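Local coordinates for protein NADPH-ferredoxin reductase FprA (Mycobacterium tuberculosis, PDB 1LQT) that transfers electrons between NADPH and ferredoxin through a bound FAD and may supply electrons to P450 systems, at residues A35-E40 with R77-V82; I123-F128 with L317-V322; G198-L203 with S299-A304. All coordinates share one frame; numbering follows the deposited sequence.

Contact 1. Residues A35-E40 with R77-V82; sequences AVDMLE and RFFGNV. With FAD (flavin-adenine dinucleotide), chain H.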
loop_
_atom_site.group_PDB
_atom_site.type_symbol
_atom_site.label_atom_id
_atom_site.label_comp_id
_atom_site.label_asym_id
_atom_site.label_seq_id
_atom_site.Cartn_x
_atom_site.Cartn_y
_atom_site.Cartn_z
ATOM N N ALA A 35 -5.055 27.489 -2.540
ATOM C CA ALA A 35 -6.094 26.870 -1.715
ATOM C C ALA A 35 -6.096 25.413 -2.162
ATOM O O ALA A 35 -6.170 25.140 -3.356
ATOM C CB ALA A 35 -7.436 27.504 -1.964
ATOM N N VAL A 36 -6.054 24.495 -1.210
ATOM C CA VAL A 36 -6.011 23.064 -1.482
ATOM C C VAL A 36 -7.170 22.346 -0.808
ATOM O O VAL A 36 -7.329 22.448 0.399
ATOM C CB VAL A 36 -4.683 22.489 -0.949
ATOM C CG1 VAL A 36 -4.644 20.953 -1.092
ATOM C CG2 VAL A 36 -3.501 23.138 -1.606
ATOM N N ASP A 37 -7.981 21.646 -1.589
ATOM C CA ASP A 37 -9.048 20.782 -1.108
ATOM C C ASP A 37 -8.635 19.354 -1.407
ATOM O O ASP A 37 -8.351 19.001 -2.542
ATOM C CB ASP A 37 -10.359 21.076 -1.827
ATOM C CG ASP A 37 -11.024 22.360 -1.394
ATOM O OD1 ASP A 37 -10.644 22.901 -0.342
ATOM O OD2 ASP A 37 -11.938 22.820 -2.106
ATOM N N MET A 38 -8.617 18.534 -0.375
ATOM C CA MET A 38 -8.242 17.138 -0.467
ATOM C C MET A 38 -9.464 16.279 -0.283
ATOM O O MET A 38 -10.147 16.387 0.729
ATOM C CB MET A 38 -7.197 16.853 0.601
ATOM C CG MET A 38 -6.686 15.459 0.577
ATOM S SD MET A 38 -5.345 15.179 1.781
ATOM C CE MET A 38 -3.973 15.947 1.035
ATOM N N LEU A 39 -9.760 15.455 -1.282
ATOM C CA LEU A 39 -10.916 14.580 -1.311
ATOM C C LEU A 39 -10.462 13.158 -1.148
ATOM O O LEU A 39 -9.662 12.678 -1.929
ATOM C CB LEU A 39 -11.615 14.699 -2.681
ATOM C CG LEU A 39 -11.963 16.125 -3.124
ATOM C CD1 LEU A 39 -12.823 16.026 -4.409
ATOM C CD2 LEU A 39 -12.552 16.973 -2.127
ATOM N N GLU A 40 -10.998 12.465 -0.168
ATOM C CA GLU A 40 -10.550 11.131 0.194
ATOM C C GLU A 40 -11.728 10.185 0.261
ATOM O O GLU A 40 -12.742 10.462 0.884
ATOM C CB GLU A 40 -9.846 11.184 1.544
ATOM C CG GLU A 40 -9.638 9.828 2.231
ATOM C CD GLU A 40 -8.823 8.839 1.418
ATOM O OE1 GLU A 40 -7.771 9.246 0.884
ATOM O OE2 GLU A 40 -9.255 7.664 1.335
ATOM N N ARG A 77 -8.308 22.161 3.136
ATOM C CA ARG A 77 -9.531 21.529 3.613
ATOM C C ARG A 77 -9.472 20.039 3.233
ATOM O O ARG A 77 -8.967 19.687 2.174
ATOM C CB ARG A 77 -10.776 22.151 2.998
ATOM C CG ARG A 77 -10.948 23.614 3.311
ATOM C CD ARG A 77 -12.284 24.203 2.893
ATOM N NE ARG A 77 -12.496 24.093 1.449
ATOM C CZ ARG A 77 -13.506 24.666 0.812
ATOM N NH1 ARG A 77 -14.395 25.351 1.497
ATOM N NH2 ARG A 77 -13.634 24.541 -0.489
ATOM N N PHE A 78 -10.045 19.211 4.096
ATOM C CA PHE A 78 -10.208 17.782 3.878
ATOM C C PHE A 78 -11.679 17.412 3.788
ATOM O O PHE A 78 -12.481 17.862 4.589
ATOM C CB PHE A 78 -9.601 17.035 5.056
ATOM C CG PHE A 78 -9.770 15.524 5.024
ATOM C CD1 PHE A 78 -8.952 14.740 4.240
ATOM C CD2 PHE A 78 -10.695 14.885 5.836
ATOM C CE1 PHE A 78 -9.085 13.371 4.266
ATOM C CE2 PHE A 78 -10.824 13.519 5.860
ATOM C CZ PHE A 78 -10.028 12.750 5.076
ATOM N N PHE A 79 -12.013 16.582 2.823
ATOM C CA PHE A 79 -13.346 16.053 2.653
ATOM C C PHE A 79 -13.228 14.543 2.465
ATOM O O PHE A 79 -12.932 14.058 1.370
ATOM C CB PHE A 79 -14.027 16.667 1.445
ATOM C CG PHE A 79 -14.152 18.168 1.495
ATOM C CD1 PHE A 79 -15.258 18.781 2.062
ATOM C CD2 PHE A 79 -13.181 18.981 0.963
ATOM C CE1 PHE A 79 -15.402 20.161 2.058
ATOM C CE2 PHE A 79 -13.324 20.378 0.991
ATOM C CZ PHE A 79 -14.425 20.939 1.544
ATOM N N GLY A 80 -13.457 13.827 3.550
ATOM C CA GLY A 80 -13.434 12.379 3.527
ATOM C C GLY A 80 -14.777 11.777 3.197
ATOM O O GLY A 80 -15.801 12.449 3.190
ATOM N N ASN A 81 -14.764 10.492 2.896
ATOM C CA ASN A 81 -15.937 9.742 2.428
ATOM C C ASN A 81 -16.463 10.295 1.112
ATOM O O ASN A 81 -17.653 10.256 0.863
ATOM C CB ASN A 81 -17.035 9.681 3.499
ATOM C CG ASN A 81 -18.080 8.631 3.236
ATOM O OD1 ASN A 81 -17.812 7.578 2.656
ATOM N ND2 ASN A 81 -19.298 8.906 3.685
ATOM N N VAL A 82 -15.566 10.821 0.279
ATOM C CA VAL A 82 -15.911 11.331 -1.052
ATOM C C VAL A 82 -15.145 10.469 -2.042
ATOM O O VAL A 82 -13.917 10.510 -2.112
ATOM C CB VAL A 82 -15.553 12.818 -1.193
ATOM C CG1 VAL A 82 -15.805 13.290 -2.618
ATOM C CG2 VAL A 82 -16.349 13.639 -0.221
HETATM P PA FAD H . -1.715 5.574 -0.903
HETATM O O1A FAD H . -2.283 4.271 -1.299
HETATM O O2A FAD H . -0.952 5.698 0.364
HETATM O O5B FAD H . -2.899 6.647 -0.825
HETATM C C5B FAD H . -3.925 6.655 -1.826
HETATM C C4B FAD H . -5.139 7.323 -1.193
HETATM O O4B FAD H . -6.057 7.605 -2.246
HETATM C C3B FAD H . -5.879 6.445 -0.178
HETATM O O3B FAD H . -6.163 7.134 1.018
HETATM C C2B FAD H . -7.117 6.038 -0.931
HETATM O O2B FAD H . -8.229 5.685 -0.141
HETATM C C1B FAD H . -7.360 7.270 -1.811
HETATM N N9A FAD H . -8.185 7.029 -2.987
HETATM C C8A FAD H . -8.031 6.013 -3.892
HETATM N N7A FAD H . -8.930 6.074 -4.866
HETATM C C5A FAD H . -9.720 7.162 -4.550
HETATM C C6A FAD H . -10.832 7.713 -5.192
HETATM N N6A FAD H . -11.328 7.262 -6.334
HETATM N N1A FAD H . -11.388 8.816 -4.618
HETATM C C2A FAD H . -10.850 9.324 -3.477
HETATM N N3A FAD H . -9.786 8.849 -2.816
HETATM C C4A FAD H . -9.256 7.766 -3.393
HETATM N N1 FAD H . 6.583 2.459 3.146
HETATM C C2 FAD H . 7.457 2.750 4.150
HETATM O O2 FAD H . 8.203 3.708 4.077
HETATM N N3 FAD H . 7.505 1.916 5.256
HETATM C C4 FAD H . 6.668 0.857 5.451
HETATM O O4 FAD H . 6.737 0.165 6.492
HETATM C C4X FAD H . 5.737 0.596 4.439
HETATM N N5 FAD H . 4.839 -0.441 4.567
HETATM C C5X FAD H . 3.960 -0.709 3.550
HETATM C C6 FAD H . 3.082 -1.759 3.661
HETATM C C7 FAD H . 2.229 -2.117 2.633
HETATM C C7M FAD H . 1.271 -3.264 2.806
HETATM C C8 FAD H . 2.248 -1.353 1.460
HETATM C C8M FAD H . 1.360 -1.709 0.299
HETATM C C9 FAD H . 3.116 -0.270 1.339
HETATM C C9A FAD H . 3.979 0.067 2.373
HETATM N N10 FAD H . 4.875 1.136 2.265
HETATM C C10 FAD H . 5.733 1.417 3.299
HETATM C "C1'" FAD H . 4.898 2.025 1.067
HETATM C "C2'" FAD H . 3.920 3.189 1.218
HETATM O "O2'" FAD H . 2.698 2.678 1.686
HETATM C "C3'" FAD H . 3.724 3.881 -0.145
HETATM O "O3'" FAD H . 4.952 4.430 -0.614
HETATM C "C4'" FAD H . 2.781 5.083 -0.139
HETATM O "O4'" FAD H . 1.711 4.903 0.785
HETATM C "C5'" FAD H . 2.223 5.333 -1.540
HETATM O "O5'" FAD H . 1.537 6.588 -1.450
HETATM P P FAD H . 0.368 7.046 -2.421
HETATM O O1P FAD H . 0.016 8.401 -1.940
HETATM O O2P FAD H . 0.710 6.886 -3.867
HETATM O O3P FAD H . -0.828 6.033 -2.179
#
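Phe79 CZ lies 3.7 Å above one face of the Arg77 guanidinium, toward its rim, while the carboxylate of Asp37 meets the edge of that group. The edge of the Phe79 ring meets Asp37 CG, and the backbone N of Gly80 sits over one face of Phe78. These side chains line two adjacent parallel strands of the FAD-binding Rossmann-type sheet. Arg77, bent at chi3 (-60°), meets Asp37 through two nitrogens: NE reaches OD1 at 2.8 Å from above the carboxylate plane, whereas NH2 takes the syn lone pair of OD2 at 2.9 Å. Tyr97 also bonds OD2 of this buried, probably ionised carboxylate. On the same face Leu39 CD2 packs against Phe79 CD2 at 3.7 Å; apolar side chains suit this place because Leu410 of helix 402-413 touches both. On the other face Glu40 CB lies 3.6 Å from Phe78 CE1. Backbone bonds alternate as between parallel strands: Arg77 N to Val36 O, then Met38 N to Arg77 O. Glu40, the acidic residue with which Rossmann folds hold the adenosine ribose late in their second strand, is bent at chi2 (59°); OE1 accepts from FAD O3B and OE2 from FAD O2B, each at 2.7 Å.

Contact 2. Residues I123-F128 with L317-V322; sequences IAAVDF and LVVRSV. With ODP (4-oxo-nicotinamide-adenine dinucleotide phosphate), chain I.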
loop_
_atom_site.group_PDB
_atom_site.type_symbol
_atom_site.label_atom_id
_atom_site.label_comp_id
_atom_site.label_asym_id
_atom_site.label_seq_id
_atom_site.Cartn_x
_atom_site.Cartn_y
_atom_site.Cartn_z
ATOM N N ILE A 123 -6.055 -15.615 -1.593
ATOM C CA ILE A 123 -6.314 -14.185 -1.526
ATOM C C ILE A 123 -5.064 -13.415 -1.875
ATOM O O ILE A 123 -3.988 -13.982 -1.944
ATOM C CB ILE A 123 -6.846 -13.776 -0.122
ATOM C CG1 ILE A 123 -5.802 -14.007 0.964
ATOM C CG2 ILE A 123 -8.123 -14.493 0.181
ATOM C CD1 ILE A 123 -6.268 -13.577 2.346
ATOM N N ALA A 124 -5.224 -12.114 -2.087
ATOM C CA ALA A 124 -4.099 -11.225 -2.276
ATOM C C ALA A 124 -3.670 -10.616 -0.974
ATOM O O ALA A 124 -4.452 -10.435 -0.052
ATOM C CB ALA A 124 -4.441 -10.102 -3.257
ATOM N N ALA A 125 -2.416 -10.230 -0.909
ATOM C CA ALA A 125 -1.951 -9.464 0.210
ATOM C C ALA A 125 -2.732 -8.168 0.363
ATOM O O ALA A 125 -2.987 -7.727 1.478
ATOM C CB ALA A 125 -0.454 -9.195 0.138
ATOM N N VAL A 126 -3.107 -7.542 -0.756
ATOM C CA VAL A 126 -3.929 -6.336 -0.642
ATOM C C VAL A 126 -5.120 -6.591 0.307
ATOM O O VAL A 126 -5.425 -5.794 1.185
ATOM C CB VAL A 126 -4.450 -5.893 -2.016
ATOM C CG1 VAL A 126 -5.335 -4.673 -1.875
ATOM C CG2 VAL A 126 -3.275 -5.585 -2.940
ATOM N N ASP A 127 -5.825 -7.687 0.073
ATOM C CA ASP A 127 -7.012 -7.986 0.840
ATOM C C ASP A 127 -6.668 -8.448 2.263
ATOM O O ASP A 127 -7.403 -8.130 3.181
ATOM C CB ASP A 127 -7.885 -9.025 0.156
ATOM C CG ASP A 127 -8.360 -8.592 -1.195
ATOM O OD1 ASP A 127 -7.514 -8.361 -2.113
ATOM O OD2 ASP A 127 -9.580 -8.498 -1.439
ATOM N N PHE A 128 -5.597 -9.210 2.456
ATOM C CA PHE A 128 -5.217 -9.649 3.779
ATOM C C PHE A 128 -4.762 -8.494 4.657
ATOM O O PHE A 128 -5.190 -8.370 5.800
ATOM C CB PHE A 128 -4.136 -10.733 3.674
ATOM C CG PHE A 128 -3.786 -11.336 5.002
ATOM C CD1 PHE A 128 -4.703 -12.057 5.712
ATOM C CD2 PHE A 128 -2.515 -11.201 5.521
ATOM C CE1 PHE A 128 -4.379 -12.608 6.947
ATOM C CE2 PHE A 128 -2.215 -11.758 6.746
ATOM C CZ PHE A 128 -3.145 -12.430 7.436
ATOM N N LEU A 317 -4.034 -21.836 3.161
ATOM C CA LEU A 317 -4.108 -20.403 2.862
ATOM C C LEU A 317 -2.997 -20.104 1.888
ATOM O O LEU A 317 -1.858 -20.497 2.124
ATOM C CB LEU A 317 -3.908 -19.570 4.121
ATOM C CG LEU A 317 -3.893 -18.052 3.926
ATOM C CD1 LEU A 317 -5.234 -17.523 3.489
ATOM C CD2 LEU A 317 -3.410 -17.376 5.204
ATOM N N VAL A 318 -3.317 -19.403 0.805
ATOM C CA VAL A 318 -2.332 -18.896 -0.137
ATOM C C VAL A 318 -2.590 -17.392 -0.238
ATOM O O VAL A 318 -3.689 -16.973 -0.591
ATOM C CB VAL A 318 -2.452 -19.556 -1.520
ATOM C CG1 VAL A 318 -1.493 -18.883 -2.501
ATOM C CG2 VAL A 318 -2.147 -21.031 -1.425
ATOM N N VAL A 319 -1.580 -16.610 0.094
ATOM C CA VAL A 319 -1.634 -15.167 -0.043
ATOM C C VAL A 319 -0.646 -14.771 -1.129
ATOM O O VAL A 319 0.547 -14.991 -1.012
ATOM C CB VAL A 319 -1.261 -14.438 1.241
ATOM C CG1 VAL A 319 -1.400 -12.927 1.054
ATOM C CG2 VAL A 319 -2.118 -14.906 2.408
ATOM N N ARG A 320 -1.160 -14.207 -2.212
ATOM C CA ARG A 320 -0.296 -13.701 -3.272
ATOM C C ARG A 320 0.134 -12.283 -2.917
ATOM O O ARG A 320 -0.696 -11.390 -2.794
ATOM C CB ARG A 320 -0.940 -13.783 -4.654
ATOM C CG ARG A 320 -2.196 -12.942 -4.848
ATOM C CD ARG A 320 -2.772 -13.066 -6.235
ATOM N NE ARG A 320 -4.006 -12.316 -6.368
ATOM C CZ ARG A 320 -5.190 -12.778 -6.027
ATOM N NH1 ARG A 320 -5.376 -13.976 -5.487
ATOM N NH2 ARG A 320 -6.253 -12.018 -6.226
ATOM N N SER A 321 1.432 -12.091 -2.746
ATOM C CA SER A 321 2.018 -10.773 -2.515
ATOM C C SER A 321 2.899 -10.438 -3.699
ATOM O O SER A 321 4.111 -10.318 -3.593
ATOM C CB SER A 321 2.748 -10.723 -1.169
ATOM O OG SER A 321 3.088 -9.384 -0.876
ATOM N N VAL A 322 2.251 -10.309 -4.842
ATOM C CA VAL A 322 2.949 -10.116 -6.099
ATOM C C VAL A 322 2.738 -8.727 -6.650
ATOM O O VAL A 322 2.901 -8.487 -7.847
ATOM C CB VAL A 322 2.708 -11.244 -7.104
ATOM C CG1 VAL A 322 3.160 -12.554 -6.514
ATOM C CG2 VAL A 322 1.245 -11.343 -7.557
HETATM O O1X ODP I . 10.652 -11.594 -9.903
HETATM P P2B ODP I . 10.128 -10.303 -9.354
HETATM O O2X ODP I . 11.198 -9.385 -8.801
HETATM O O3X ODP I . 9.213 -9.570 -10.322
HETATM O O2B ODP I . 9.229 -10.787 -8.105
HETATM C C2B ODP I . 8.233 -9.959 -7.511
HETATM C C3B ODP I . 8.601 -9.373 -6.167
HETATM O O3B ODP I . 9.314 -10.328 -5.394
HETATM C C1B ODP I . 7.052 -10.790 -7.164
HETATM N N9A ODP I . 6.222 -11.241 -8.253
HETATM C C8A ODP I . 5.560 -10.488 -9.190
HETATM N N7A ODP I . 4.837 -11.236 -10.002
HETATM C C5A ODP I . 5.017 -12.535 -9.591
HETATM C C4A ODP I . 5.892 -12.535 -8.502
HETATM N N3A ODP I . 6.290 -13.639 -7.820
HETATM C C2A ODP I . 5.778 -14.787 -8.296
HETATM N N1A ODP I . 4.910 -14.881 -9.342
HETATM C C6A ODP I . 4.519 -13.751 -10.003
HETATM N N6A ODP I . 3.613 -13.894 -10.980
HETATM O O4B ODP I . 6.297 -9.943 -6.319
HETATM C C4B ODP I . 7.222 -9.174 -5.536
HETATM C C5B ODP I . 6.777 -7.741 -5.516
HETATM O O5B ODP I . 7.594 -7.051 -4.598
HETATM P PA ODP I . 7.533 -5.458 -4.544
HETATM O O1A ODP I . 8.547 -5.010 -3.592
HETATM O O2A ODP I . 7.550 -4.877 -5.902
HETATM O O3 ODP I . 6.050 -5.198 -4.013
HETATM P PN ODP I . 5.383 -5.247 -2.528
HETATM O O1N ODP I . 5.972 -6.334 -1.715
HETATM O O2N ODP I . 3.932 -5.218 -2.807
HETATM O O5D ODP I . 5.862 -3.893 -1.878
HETATM C C5D ODP I . 5.412 -2.643 -2.462
HETATM C C4D ODP I . 6.342 -1.540 -2.005
HETATM O O4D ODP I . 6.113 -1.175 -0.649
HETATM C C1D ODP I . 7.345 -1.246 0.072
HETATM C C2D ODP I . 8.191 -2.160 -0.710
HETATM O O2D ODP I . 9.526 -2.188 -0.356
HETATM C C3D ODP I . 7.812 -1.922 -2.125
HETATM O O3D ODP I . 8.573 -0.835 -2.608
HETATM N N1N ODP I . 7.143 -1.459 1.462
HETATM C C2N ODP I . 8.173 -1.047 2.338
HETATM C C3N ODP I . 8.204 -1.577 3.585
HETATM C C7N ODP I . 9.391 -1.087 4.427
HETATM N N7N ODP I . 9.469 -1.587 5.633
HETATM O O7N ODP I . 10.189 -0.280 3.901
HETATM C C4N ODP I . 7.299 -2.539 4.055
HETATM O O99 ODP I . 7.367 -3.083 5.199
HETATM C C5N ODP I . 6.253 -2.966 3.114
HETATM C C6N ODP I . 6.213 -2.419 1.813
HETATM O O HOH W 1 -3.662 -15.981 -4.164
HETATM O O HOH W 2 -0.958 -8.176 -2.982
#
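The NADP-binding domain's parallel, Rossmann-type sheet ends here at its edge strand, 122-124, which pairs with strand 317-320, the strand leading to the nucleotide pocket. Ile123 N donates to Val318 O at 2.9 Å and Arg320 N returns a bond to Ile123 O at 2.8 Å. A third bond, Ala125 N to Arg320 O, comes from above the carbonyl plane and carries the pairing into the first turn of the helix. Ala124 is the N-cap, and its small CB leaves room for the Arg320 guanidinium, one face of which it meets 3.7 Å from the plane. Arg320 leaves the backbone in the crowded position (chi1 63°) and then runs extended, laying its CG beside Ile123 O. Water 1 bridges Arg320 NH1 and Ile123 O, while NH2 forms a salt bridge with Asp109. Branched and small apolar residues suit the other face: Val319 CG1 lies 3.5 Å from Ala125 N and 4.0 Å from Ala125 CB, and its CG2 meets Ile123 CG1 at 4.1 Å. Beyond the strand, Val322 CG1 lies 3.4 Å from C4A of the adenine of the modified NADP. Helix 157-167 packs on this apolar face, Val158 against Ala125 and Ser321, Val162 and Leu166 against Phe128; strand 149-153 flanks 317-320 on the side away from 122-124.

Contact 3. Residues G198-L203 with S299-A304; sequences GRRGPL and SGRVAA. With ODP (4-oxo-nicotinamide-adenine dinucleotide phosphate), chain I.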
loop_
_atom_site.group_PDB
_atom_site.type_symbol
_atom_site.label_atom_id
_atom_site.label_comp_id
_atom_site.label_asym_id
_atom_site.label_seq_id
_atom_site.Cartn_x
_atom_site.Cartn_y
_atom_site.Cartn_z
ATOM N N GLY A 198 9.526 -17.359 -3.700
ATOM C CA GLY A 198 10.048 -16.396 -4.651
ATOM C C GLY A 198 10.358 -17.061 -5.972
ATOM O O GLY A 198 11.022 -18.081 -6.003
ATOM N N ARG A 199 9.954 -16.430 -7.074
ATOM C CA ARG A 199 10.150 -17.005 -8.396
ATOM C C ARG A 199 11.578 -16.902 -8.889
ATOM O O ARG A 199 12.050 -17.815 -9.590
ATOM C CB ARG A 199 9.154 -16.441 -9.407
ATOM C CG ARG A 199 9.288 -14.955 -9.712
ATOM C CD ARG A 199 8.394 -14.547 -10.843
ATOM N NE ARG A 199 8.427 -13.105 -11.030
ATOM C CZ ARG A 199 7.637 -12.480 -11.879
ATOM N NH1 ARG A 199 6.787 -13.169 -12.617
ATOM N NH2 ARG A 199 7.712 -11.176 -11.999
ATOM N N ARG A 200 12.247 -15.791 -8.579
ATOM C CA ARG A 200 13.656 -15.625 -8.890
ATOM C C ARG A 200 14.477 -15.992 -7.661
ATOM O O ARG A 200 14.001 -16.695 -6.788
ATOM C CB ARG A 200 13.936 -14.252 -9.502
ATOM C CG ARG A 200 13.221 -14.062 -10.846
ATOM C CD ARG A 200 13.663 -12.854 -11.618
ATOM N NE ARG A 200 13.289 -11.626 -10.929
ATOM C CZ ARG A 200 13.855 -10.449 -11.151
ATOM N NH1 ARG A 200 14.857 -10.317 -12.008
ATOM N NH2 ARG A 200 13.468 -9.399 -10.455
ATOM N N GLY A 201 15.750 -15.607 -7.654
ATOM C CA GLY A 201 16.649 -15.989 -6.589
ATOM C C GLY A 201 16.831 -14.925 -5.546
ATOM O O GLY A 201 16.284 -13.816 -5.623
ATOM N N PRO A 202 17.634 -15.241 -4.537
ATOM C CA PRO A 202 17.880 -14.272 -3.471
ATOM C C PRO A 202 18.434 -12.933 -3.964
ATOM O O PRO A 202 18.099 -11.907 -3.365
ATOM C CB PRO A 202 18.878 -15.013 -2.569
ATOM C CG PRO A 202 18.606 -16.444 -2.814
ATOM C CD PRO A 202 18.280 -16.536 -4.262
ATOM N N LEU A 203 19.259 -12.945 -5.010
ATOM C CA LEU A 203 19.821 -11.687 -5.467
ATOM C C LEU A 203 18.782 -10.795 -6.124
ATOM O O LEU A 203 19.025 -9.594 -6.280
ATOM C CB LEU A 203 20.985 -11.885 -6.439
ATOM C CG LEU A 203 22.169 -12.719 -5.978
ATOM C CD1 LEU A 203 23.320 -12.579 -6.942
ATOM C CD2 LEU A 203 22.575 -12.275 -4.594
ATOM N N SER A 299 17.506 -8.330 -21.747
ATOM C CA SER A 299 17.132 -7.001 -21.271
ATOM C C SER A 299 18.108 -6.413 -20.281
ATOM O O SER A 299 17.992 -5.246 -19.914
ATOM C CB SER A 299 15.745 -7.037 -20.635
ATOM O OG SER A 299 15.779 -7.726 -19.400
ATOM N N GLY A 300 19.065 -7.204 -19.822
ATOM C CA GLY A 300 19.997 -6.766 -18.792
ATOM C C GLY A 300 19.709 -7.375 -17.449
ATOM O O GLY A 300 20.273 -7.028 -16.423
ATOM N N ARG A 301 18.847 -8.355 -17.450
ATOM C CA ARG A 301 18.500 -8.978 -16.211
ATOM C C ARG A 301 18.397 -10.464 -16.423
ATOM O O ARG A 301 18.465 -10.972 -17.570
ATOM C CB ARG A 301 17.134 -8.470 -15.828
ATOM C CG ARG A 301 16.045 -9.384 -16.429
ATOM C CD ARG A 301 14.660 -8.943 -15.924
ATOM N NE ARG A 301 13.553 -9.667 -16.547
ATOM C CZ ARG A 301 12.408 -9.933 -15.904
ATOM N NH1 ARG A 301 12.219 -9.541 -14.625
ATOM N NH2 ARG A 301 11.463 -10.628 -16.532
ATOM N N VAL A 302 18.223 -11.164 -15.298
ATOM C CA VAL A 302 17.851 -12.532 -15.374
ATOM C C VAL A 302 16.351 -12.622 -15.023
ATOM O O VAL A 302 15.721 -11.885 -14.237
ATOM C CB VAL A 302 18.773 -13.573 -14.589
ATOM C CG1 VAL A 302 20.195 -13.577 -15.111
ATOM C CG2 VAL A 302 18.725 -13.302 -13.114
ATOM N N ALA A 303 15.809 -13.581 -15.704
ATOM C CA ALA A 303 14.443 -13.978 -15.615
ATOM C C ALA A 303 14.348 -15.431 -15.153
ATOM O O ALA A 303 15.255 -16.210 -15.384
ATOM C CB ALA A 303 13.842 -13.864 -16.969
ATOM N N ALA A 304 13.232 -15.783 -14.529
ATOM C CA ALA A 304 12.947 -17.158 -14.170
ATOM C C ALA A 304 12.449 -17.921 -15.382
ATOM O O ALA A 304 11.574 -17.455 -16.094
ATOM C CB ALA A 304 11.869 -17.189 -13.094
HETATM O O1X ODP I . 10.652 -11.594 -9.903
HETATM P P2B ODP I . 10.128 -10.303 -9.354
HETATM O O2X ODP I . 11.198 -9.385 -8.801
HETATM O O3X ODP I . 9.213 -9.570 -10.322
HETATM O O2B ODP I . 9.229 -10.787 -8.105
HETATM C C2B ODP I . 8.233 -9.959 -7.511
HETATM C C3B ODP I . 8.601 -9.373 -6.167
HETATM O O3B ODP I . 9.314 -10.328 -5.394
HETATM C C1B ODP I . 7.052 -10.790 -7.164
HETATM N N9A ODP I . 6.222 -11.241 -8.253
HETATM C C8A ODP I . 5.560 -10.488 -9.190
HETATM N N7A ODP I . 4.837 -11.236 -10.002
HETATM C C5A ODP I . 5.017 -12.535 -9.591
HETATM C C4A ODP I . 5.892 -12.535 -8.502
HETATM N N3A ODP I . 6.290 -13.639 -7.820
HETATM C C2A ODP I . 5.778 -14.787 -8.296
HETATM N N1A ODP I . 4.910 -14.881 -9.342
HETATM C C6A ODP I . 4.519 -13.751 -10.003
HETATM N N6A ODP I . 3.613 -13.894 -10.980
HETATM O O4B ODP I . 6.297 -9.943 -6.319
HETATM C C4B ODP I . 7.222 -9.174 -5.536
HETATM C C5B ODP I . 6.777 -7.741 -5.516
HETATM O O5B ODP I . 7.594 -7.051 -4.598
HETATM P PA ODP I . 7.533 -5.458 -4.544
HETATM O O1A ODP I . 8.547 -5.010 -3.592
HETATM O O2A ODP I . 7.550 -4.877 -5.902
HETATM O O3 ODP I . 6.050 -5.198 -4.013
HETATM P PN ODP I . 5.383 -5.247 -2.528
HETATM O O1N ODP I . 5.972 -6.334 -1.715
HETATM O O2N ODP I . 3.932 -5.218 -2.807
HETATM O O5D ODP I . 5.862 -3.893 -1.878
HETATM C C5D ODP I . 5.412 -2.643 -2.462
HETATM C C4D ODP I . 6.342 -1.540 -2.005
HETATM O O4D ODP I . 6.113 -1.175 -0.649
HETATM C C1D ODP I . 7.345 -1.246 0.072
HETATM C C2D ODP I . 8.191 -2.160 -0.710
HETATM O O2D ODP I . 9.526 -2.188 -0.356
HETATM C C3D ODP I . 7.812 -1.922 -2.125
HETATM O O3D ODP I . 8.573 -0.835 -2.608
HETATM N N1N ODP I . 7.143 -1.459 1.462
HETATM C C2N ODP I . 8.173 -1.047 2.338
HETATM C C3N ODP I . 8.204 -1.577 3.585
HETATM C C7N ODP I . 9.391 -1.087 4.427
HETATM N N7N ODP I . 9.469 -1.587 5.633
HETATM O O7N ODP I . 10.189 -0.280 3.901
HETATM C C4N ODP I . 7.299 -2.539 4.055
HETATM O O99 ODP I . 7.367 -3.083 5.199
HETATM C C5N ODP I . 6.253 -2.966 3.114
HETATM C C6N ODP I . 6.213 -2.419 1.813
#
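Arg200 buries the most surface here, with Ala304 next and Arg301 and Arg199 well behind. CG of Arg200 stands anti to the carbonyl carbon, and a bend at chi3 (-66°) turns the guanidinium so that its edge serves two partners. On one side NH1 donates to Val302 O at 2.9 Å, nearly along the C=O axis; on another, NE and NH2 reach O1X and O2X of the 2'-phosphate of the modified NADP, each at 2.8 Å. The carbonyl and the two phosphate oxygens together fix its rotation. The methyl of Ala304, small enough to sit close to the loop, lies 3.6 Å from Arg199 O and 4.1 Å from Arg200 CG. Arg301 crosses Arg200 at about a right angle, its NH1 placed 3.8 Å over one face of that guanidinium; the phosphate and Asp297, which pairs with Arg301 NE, would offset the like charges. Arg199, extended from CG to NE, lays its guanidinium over the adenine, with ODP C5A 3.4 Å above its plane. Its NE shares O1X with Arg200, and NH2 takes O3X at 2.8 Å. Such a pair of arginines in the loop after a Rossmann strand is typical of an NADP 2'-phosphate site.

Overall arrangement
Contacts 1 and 2 are buried pairings of neighbouring parallel strands, whereas contact 3 lies at the surface, where a loop meets the start of a strand. Contact 1 belongs to the FAD-binding sheet, the other two to the NADP-binding part, on the opposite side of the chain's centre; contact 3 is nested in the loop that contact 2 closes, and strand 302-314 is followed directly by 317-320. Contacts 2 and 3 both touch the modified NADP, contact 2 by Val322 against adenine, contact 3 by arginines on the phosphate, one also over adenine. A carboxylate accepts from ribose hydroxyls at contact 1; guanidinium groups donate to phosphate at contact 3. The centres of contacts 1 and 3 are about 42 Å apart.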